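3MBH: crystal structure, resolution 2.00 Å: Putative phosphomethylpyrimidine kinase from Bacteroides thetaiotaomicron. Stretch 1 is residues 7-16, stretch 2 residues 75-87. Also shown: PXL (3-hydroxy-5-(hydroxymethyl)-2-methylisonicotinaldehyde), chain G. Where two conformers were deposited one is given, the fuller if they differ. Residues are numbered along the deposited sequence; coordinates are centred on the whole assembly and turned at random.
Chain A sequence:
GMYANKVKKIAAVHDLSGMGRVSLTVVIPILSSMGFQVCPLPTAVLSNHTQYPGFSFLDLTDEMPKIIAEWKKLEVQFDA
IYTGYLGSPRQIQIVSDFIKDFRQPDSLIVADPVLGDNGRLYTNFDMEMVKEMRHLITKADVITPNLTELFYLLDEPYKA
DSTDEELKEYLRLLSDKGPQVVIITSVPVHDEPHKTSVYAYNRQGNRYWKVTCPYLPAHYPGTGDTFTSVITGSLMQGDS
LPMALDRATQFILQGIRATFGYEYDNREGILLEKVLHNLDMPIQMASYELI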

# COMPACT_ATOMS: atom_id res chain seq x y z
N VAL A 7 -17.99 12.61 2.70
CA VAL A 7 -17.90 11.93 1.40
C VAL A 7 -18.77 12.67 0.38
O VAL A 7 -19.98 12.73 0.54
CB VAL A 7 -18.44 10.47 1.47
CG1 VAL A 7 -18.51 9.84 0.03
CG2 VAL A 7 -17.56 9.62 2.40
N LYS A 8 -18.17 13.19 -0.69
CA LYS A 8 -18.93 13.94 -1.71
C LYS A 8 -19.78 13.00 -2.58
O LYS A 8 -19.44 11.82 -2.74
CB LYS A 8 -17.98 14.81 -2.56
CG LYS A 8 -16.98 15.71 -1.75
CD LYS A 8 -17.63 16.35 -0.55
CE LYS A 8 -16.69 17.34 0.25
NZ LYS A 8 -15.75 16.69 1.25
N LYS A 9 -20.89 13.53 -3.10
CA LYS A 9 -21.83 12.76 -3.90
C LYS A 9 -21.87 13.25 -5.36
O LYS A 9 -21.91 14.47 -5.65
CB LYS A 9 -23.26 12.85 -3.33
CG LYS A 9 -23.46 12.50 -1.86
CD LYS A 9 -24.98 12.49 -1.54
CE LYS A 9 -25.33 13.25 -0.32
NZ LYS A 9 -24.94 12.60 0.98
N ILE A 10 -21.87 12.30 -6.26
CA ILE A 10 -21.96 12.55 -7.69
C ILE A 10 -23.21 11.95 -8.26
O ILE A 10 -23.40 10.73 -8.16
CB ILE A 10 -20.74 11.96 -8.40
CG1 ILE A 10 -19.46 12.54 -7.79
CG2 ILE A 10 -20.83 12.22 -9.90
CD1 ILE A 10 -18.16 11.87 -8.27
N ALA A 11 -24.08 12.75 -8.86
CA ALA A 11 -25.23 12.19 -9.55
C ALA A 11 -24.71 11.73 -10.95
O ALA A 11 -24.18 12.54 -11.71
CB ALA A 11 -26.37 13.25 -9.68
N ALA A 12 -24.90 10.44 -11.27
CA ALA A 12 -24.41 9.82 -12.46
C ALA A 12 -25.57 9.51 -13.41
O ALA A 12 -26.38 8.60 -13.16
CB ALA A 12 -23.60 8.54 -12.13
N VAL A 13 -25.67 10.30 -14.47
CA VAL A 13 -26.75 10.23 -15.47
C VAL A 13 -26.24 9.42 -16.70
O VAL A 13 -25.75 9.98 -17.67
CB VAL A 13 -27.29 11.64 -15.86
CG1 VAL A 13 -28.59 11.49 -16.69
CG2 VAL A 13 -27.47 12.54 -14.57
N HIS A 14 -26.34 8.10 -16.58
CA HIS A 14 -25.81 7.16 -17.51
C HIS A 14 -26.74 5.97 -17.52
O HIS A 14 -27.53 5.78 -16.59
CB HIS A 14 -24.42 6.65 -17.09
CG HIS A 14 -23.36 7.71 -17.01
ND1 HIS A 14 -22.40 7.86 -17.98
CD2 HIS A 14 -23.05 8.59 -16.03
CE1 HIS A 14 -21.59 8.85 -17.66
NE2 HIS A 14 -21.96 9.32 -16.47
N ASP A 15 -26.62 5.15 -18.55
CA ASP A 15 -27.30 3.89 -18.61
C ASP A 15 -26.69 2.78 -17.72
O ASP A 15 -25.54 2.87 -17.25
CB ASP A 15 -27.38 3.46 -20.05
CG ASP A 15 -26.04 3.01 -20.58
OD1 ASP A 15 -25.29 3.89 -21.13
OD2 ASP A 15 -25.69 1.82 -20.34
N LEU A 16 -27.49 1.73 -17.48
CA LEU A 16 -27.05 0.51 -16.82
C LEU A 16 -27.06 -0.59 -17.86
O LEU A 16 -28.13 -0.97 -18.35
CB LEU A 16 -27.94 0.13 -15.66
CG LEU A 16 -27.46 -1.04 -14.74
CD1 LEU A 16 -26.26 -0.60 -13.87
CD2 LEU A 16 -28.56 -1.57 -13.86
N GLU A 75 -34.25 16.29 -0.15
CA GLU A 75 -33.30 17.40 -0.05
C GLU A 75 -31.84 16.97 -0.31
O GLU A 75 -30.91 17.49 0.30
CB GLU A 75 -33.49 18.12 1.29
CG GLU A 75 -34.92 18.70 1.42
CD GLU A 75 -35.14 19.53 2.68
OE1 GLU A 75 -34.94 19.00 3.80
OE2 GLU A 75 -35.55 20.70 2.56
N VAL A 76 -31.63 16.04 -1.24
CA VAL A 76 -30.29 15.57 -1.55
C VAL A 76 -29.52 16.65 -2.29
O VAL A 76 -30.07 17.35 -3.14
CB VAL A 76 -30.26 14.19 -2.29
CG1 VAL A 76 -31.06 14.24 -3.50
CG2 VAL A 76 -28.82 13.80 -2.67
N GLN A 77 -28.26 16.79 -1.94
CA GLN A 77 -27.38 17.74 -2.58
C GLN A 77 -26.22 17.02 -3.26
O GLN A 77 -25.59 16.14 -2.67
CB GLN A 77 -26.84 18.72 -1.56
CG GLN A 77 -27.90 19.56 -0.85
CD GLN A 77 -28.20 20.83 -1.60
OE1 GLN A 77 -28.32 21.90 -1.00
NE2 GLN A 77 -28.29 20.74 -2.94
N PHE A 78 -25.93 17.39 -4.50
CA PHE A 78 -24.81 16.80 -5.22
C PHE A 78 -23.64 17.73 -5.35
O PHE A 78 -23.81 18.89 -5.63
CB PHE A 78 -25.26 16.29 -6.59
CG PHE A 78 -26.35 15.25 -6.51
CD1 PHE A 78 -26.08 14.01 -5.99
CD2 PHE A 78 -27.63 15.54 -6.91
CE1 PHE A 78 -27.09 13.07 -5.89
CE2 PHE A 78 -28.64 14.59 -6.85
CZ PHE A 78 -28.38 13.37 -6.35
N ASP A 79 -22.45 17.20 -5.17
CA ASP A 79 -21.21 17.96 -5.36
C ASP A 79 -20.84 17.97 -6.83
O ASP A 79 -20.13 18.86 -7.29
CB ASP A 79 -20.14 17.34 -4.51
CG ASP A 79 -20.54 17.32 -3.04
OD1 ASP A 79 -20.54 18.42 -2.48
OD2 ASP A 79 -20.95 16.26 -2.48
N ALA A 80 -21.35 16.99 -7.57
CA ALA A 80 -21.13 16.96 -8.98
C ALA A 80 -22.23 16.24 -9.69
O ALA A 80 -22.92 15.46 -9.07
CB ALA A 80 -19.80 16.33 -9.30
N ILE A 81 -22.40 16.54 -10.97
CA ILE A 81 -23.35 15.86 -11.86
C ILE A 81 -22.57 15.50 -13.12
O ILE A 81 -21.90 16.36 -13.73
CB ILE A 81 -24.57 16.73 -12.27
CG1 ILE A 81 -25.32 17.18 -11.01
CG2 ILE A 81 -25.49 15.94 -13.29
CD1 ILE A 81 -26.46 18.14 -11.22
N TYR A 82 -22.64 14.21 -13.48
CA TYR A 82 -21.82 13.66 -14.55
C TYR A 82 -22.73 12.87 -15.44
O TYR A 82 -23.27 11.83 -15.04
CB TYR A 82 -20.69 12.81 -13.92
CG TYR A 82 -19.95 11.85 -14.81
CD1 TYR A 82 -19.87 12.03 -16.19
CD2 TYR A 82 -19.24 10.78 -14.26
CE1 TYR A 82 -19.23 11.11 -16.98
CE2 TYR A 82 -18.57 9.88 -15.06
CZ TYR A 82 -18.54 10.05 -16.40
OH TYR A 82 -17.89 9.16 -17.23
N THR A 83 -22.81 13.31 -16.68
CA THR A 83 -23.72 12.72 -17.63
C THR A 83 -22.98 12.00 -18.73
O THR A 83 -21.87 12.39 -19.11
CB THR A 83 -24.67 13.80 -18.28
OG1 THR A 83 -23.96 14.56 -19.29
CG2 THR A 83 -25.22 14.71 -17.25
N GLY A 84 -23.64 10.99 -19.30
CA GLY A 84 -23.13 10.29 -20.46
C GLY A 84 -24.23 9.82 -21.40
O GLY A 84 -25.06 10.64 -21.95
N TYR A 85 -24.22 8.53 -21.68
CA TYR A 85 -25.18 7.95 -22.61
C TYR A 85 -26.62 8.20 -22.12
O TYR A 85 -26.97 7.81 -21.05
CB TYR A 85 -24.90 6.46 -22.78
CG TYR A 85 -25.73 5.72 -23.82
CD1 TYR A 85 -27.06 5.39 -23.57
CD2 TYR A 85 -25.19 5.37 -25.08
CE1 TYR A 85 -27.82 4.73 -24.50
CE2 TYR A 85 -25.95 4.69 -25.99
CZ TYR A 85 -27.28 4.39 -25.70
OH TYR A 85 -28.07 3.71 -26.59
N LEU A 86 -27.43 8.83 -22.95
CA LEU A 86 -28.83 9.13 -22.66
C LEU A 86 -29.75 8.25 -23.49
O LEU A 86 -29.41 7.81 -24.59
CB LEU A 86 -29.14 10.60 -22.96
CG LEU A 86 -28.21 11.59 -22.27
CD1 LEU A 86 -28.58 13.08 -22.62
CD2 LEU A 86 -28.20 11.41 -20.75
N GLY A 87 -30.91 7.96 -22.97
CA GLY A 87 -31.80 6.97 -23.57
C GLY A 87 -32.82 7.43 -24.60
O GLY A 87 -33.44 6.59 -25.25
OP4 PXL G . -20.28 5.71 -23.26
C5A PXL G . -20.25 4.64 -24.19
C5 PXL G . -21.57 3.86 -24.09
C6 PXL G . -22.45 3.93 -23.04
N1 PXL G . -23.60 3.24 -23.04
C2 PXL G . -24.02 2.39 -23.99
C3 PXL G . -23.15 2.22 -25.16
C4 PXL G . -21.90 3.02 -25.20
C4A PXL G . -20.90 2.92 -26.26
O4A PXL G . -21.06 1.97 -26.96
O3 PXL G . -23.44 1.45 -26.22
C2A PXL G . -25.34 1.67 -23.74
O HOH W 1 -22.09 6.64 -20.57

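The most unusual feature is at His14: its imidazole reaches over the neighbouring strand and sets its edge against the face of the Tyr82 ring. The ring centroids are 4.3 Å apart and the planes meet at 81°, with His14 NE2 over the phenol face, 3.3 Å from Tyr82 CE1. Gly84 lies over a face of the same imidazole, its N 3.4 Å from His14 CE1. The absence of a side chain there matters, because an ideal CB on Gly84 would point toward stretch 1 and fall 2.4 Å from His14 ND1, a clash.

Upstream, the contact is a parallel pairing. The strand axes approach to 4.6 Å with their N-to-C directions 21° apart, and bridges join Ile10 to Ala80, Ala11 to Ile81, Ala12 to Tyr82 and Val13 to Thr83. The hydrogen bonds alternate in direction: Ala11 N donates to Ala80 O (3.0 Å, 156° at the hydrogen), Tyr82 N to Ala11 O (2.9 Å, 165°), Val13 N to Tyr82 O (2.9 Å, 161°) and Gly84 N to Val13 O (2.9 Å, 158°). Thus Lys9, Ala11 and Val13 carry the backbone hydrogen bonds from stretch 1, while Ile10 and Ala12 offer CA-H...O contacts, Ile10 CA lying 3.4 Å from Ala80 O and Ala12 CA 3.5 Å from Tyr82 O.

The ladder begins with a compact arrangement around Lys9. Its O accepts from both Asp79 N (2.8 Å, 140°) and Ala80 N (3.2 Å, 146°), while its N donates to the carboxylate oxygen Asp79 OD2 (2.8 Å, 164°). Asp79 therefore holds both backbone polar groups of one residue, using its main chain for one and its side chain for the other.

Side chains alternate between the sheet faces. On the face of Ala11 and Val13, Ala11 CB sits 3.6 Å from the centroid of the Phe78 ring and only 3° off its normal, an almost axial CH-pi contact. Val13 extends this apolar packing, with CG2 4.1 Å from Ile81 CG2 and CG1 4.1 Å from Leu86 CD2. On the other face, Ile10 CG1 lies 4.1 Å from Ala80 CB and Ile10 CG2 4.1 Å from Tyr82 CB.

Beyond the strands, both stretches meet the bound pyridine compound PXL. Asp15 OD1 approaches PXL N1 to 2.6 Å, and PXL C2 lies over one face of the Tyr85 ring. A water links the stretches nearby, 2.9 Å from His14 ND1 and accepting from Tyr85 N at 3.1 Å.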